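Local coordinates for phosphatidylinositol phosphate phosphatase (Schizosaccharomyces pombe, PDB 1I9Z), which removes the 5-phosphate from soluble inositol polyphosphates and from phosphatidylinositol 4,5-bisphosphate through the catalytic domain of a synaptojanin, at the D-myo-inositol-1,4-bisphosphate site. Coordinates in Å, arbitrary orientation; residue numbers count along the deposited sequence, not the author numbering.

The D-myo-inositol-1,4-bisphosphate site. Residues 169-171, 211, 261-262, 277, 305. With 2IP (D-myo-inositol-1,4-bisphosphate), chain B.
D-myo-inositol-1,4-bisphosphate, the product of 5-dephosphorylation of inositol 1,4,5-trisphosphate, lies here partly occupied and poorly ordered, so its distances are approximate. At the 1-phosphate, the backbone N of Tyr171 donates to O12 at 3.2 Å, with 142° at the hydrogen. Its CG is anti to the backbone N (chi1 -179°), and CB lies beside O13. Along the inositol, Arg211 works tip-first. Its NH1 donates to the 5-hydroxyl O5 at 3.0 Å, close to the guanidinium plane, and to the 6-hydroxyl O6 at 3.3 Å, tilted 27° from it. Gly170 O is centred over one guanidinium face and Tyr261 CE2 lies on the opposite face, offset toward the rim, which should limit its rotation. An alanine in place of Arg211 would probably loosen the ring's orientation, because the shared donor to O5 and O6 would be lost. Arg277 instead lays its guanidinium nearly parallel over the ring, CZ 3.4 Å from C3, which is offset toward the guanidinium rim. Tyr261 OH hydrogen-bonds O5 at 2.5 Å and meets the 4-phosphate oxygen O41 at 2.4 Å, both too short to be read closely. Lys262 CB lies over the centre of the Tyr261 ring, 3.5 Å above its plane. Bends farther along bring NZ to O42 in a weak salt bridge of 3.5 Å, with an equally long, weak one to Asp305 OD2. All eight residues belong to loops, clustered at one end of the beta-sheet core of this endonuclease/exonuclease/phosphatase-family domain, remote from terminal helices 3-14 and 322-343.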
# COMPACT_ATOMS: atom_id res chain seq x y z
N ALA A 169 3.06 6.34 -18.49
CA ALA A 169 1.73 6.61 -19.06
C ALA A 169 1.73 6.12 -20.49
O ALA A 169 2.81 5.94 -21.09
CB ALA A 169 1.45 8.13 -19.06
N GLY A 170 0.54 5.91 -21.03
CA GLY A 170 0.47 5.48 -22.42
C GLY A 170 -0.59 4.40 -22.54
O GLY A 170 -0.83 3.62 -21.61
N TYR A 171 -1.27 4.40 -23.68
CA TYR A 171 -2.31 3.41 -23.91
C TYR A 171 -1.81 1.98 -24.10
O TYR A 171 -2.20 1.05 -23.38
CB TYR A 171 -3.10 3.83 -25.14
CG TYR A 171 -4.23 2.88 -25.45
CD1 TYR A 171 -5.25 2.67 -24.55
CD2 TYR A 171 -4.28 2.21 -26.68
CE1 TYR A 171 -6.33 1.82 -24.84
CE2 TYR A 171 -5.34 1.35 -26.99
CZ TYR A 171 -6.37 1.18 -26.04
OH TYR A 171 -7.49 0.44 -26.40
N ARG A 211 -4.09 0.03 -18.55
CA ARG A 211 -5.32 0.45 -19.27
C ARG A 211 -6.25 -0.71 -19.68
O ARG A 211 -5.93 -1.91 -19.48
CB ARG A 211 -4.93 1.23 -20.55
CG ARG A 211 -3.93 2.40 -20.33
CD ARG A 211 -4.46 3.43 -19.32
NE ARG A 211 -3.45 4.46 -19.05
CZ ARG A 211 -3.30 5.57 -19.78
NH1 ARG A 211 -4.11 5.80 -20.81
NH2 ARG A 211 -2.29 6.42 -19.51
N TYR A 261 -10.34 6.73 -14.28
CA TYR A 261 -9.68 7.58 -15.18
C TYR A 261 -10.35 7.47 -16.52
O TYR A 261 -10.83 6.41 -16.95
CB TYR A 261 -8.20 7.18 -15.36
CG TYR A 261 -7.45 7.90 -16.45
CD1 TYR A 261 -6.87 9.16 -16.21
CD2 TYR A 261 -7.24 7.30 -17.72
CE1 TYR A 261 -6.05 9.80 -17.19
CE2 TYR A 261 -6.45 7.96 -18.71
CZ TYR A 261 -5.86 9.18 -18.42
OH TYR A 261 -5.06 9.84 -19.35
N LYS A 262 -10.21 8.74 -16.83
CA LYS A 262 -10.22 9.98 -17.48
C LYS A 262 -11.49 10.76 -17.44
O LYS A 262 -12.22 10.68 -18.33
CB LYS A 262 -9.58 9.90 -18.82
CG LYS A 262 -9.59 11.16 -19.34
CD LYS A 262 -8.74 12.00 -18.54
CE LYS A 262 -7.68 12.39 -19.60
NZ LYS A 262 -7.46 13.89 -19.47
N ARG A 277 -9.42 10.06 -24.29
CA ARG A 277 -8.70 9.02 -23.59
C ARG A 277 -9.65 7.92 -23.20
O ARG A 277 -10.72 8.16 -22.60
CB ARG A 277 -8.03 9.58 -22.35
CG ARG A 277 -7.04 10.69 -22.64
CD ARG A 277 -5.94 10.30 -23.62
NE ARG A 277 -4.97 11.40 -23.66
CZ ARG A 277 -4.05 11.58 -24.60
NH1 ARG A 277 -3.94 10.74 -25.62
NH2 ARG A 277 -3.22 12.62 -24.49
N ASP A 305 -8.76 14.72 -12.79
CA ASP A 305 -9.31 13.91 -13.88
C ASP A 305 -9.28 12.43 -13.44
O ASP A 305 -9.75 11.55 -14.16
CB ASP A 305 -8.55 14.14 -15.19
CG ASP A 305 -7.05 13.97 -15.06
OD1 ASP A 305 -6.47 13.74 -13.96
OD2 ASP A 305 -6.47 14.05 -16.14
C1 2IP B . -0.98 8.97 -23.85
C2 2IP B . -0.27 10.23 -23.30
C3 2IP B . -1.27 11.21 -22.60
C4 2IP B . -2.13 10.54 -21.49
C5 2IP B . -2.91 9.38 -22.16
C6 2IP B . -1.96 8.32 -22.80
O1 2IP B . -1.05 8.49 -25.17
O2 2IP B . 0.71 9.91 -22.35
O3 2IP B . -0.58 12.26 -21.99
O4 2IP B . -3.05 11.53 -20.93
O5 2IP B . -3.72 8.71 -21.20
O6 2IP B . -2.89 7.40 -23.36
P4 2IP B . -2.99 12.05 -19.45
O41 2IP B . -2.98 10.77 -18.53
O42 2IP B . -4.16 12.88 -19.16
O43 2IP B . -1.67 12.85 -19.43
P1 2IP B . -0.41 7.33 -25.88
O11 2IP B . 0.18 7.98 -27.14
O12 2IP B . 0.66 6.52 -25.19
O13 2IP B . -1.59 6.47 -26.35
O HOH W 1 -4.06 13.89 -17.10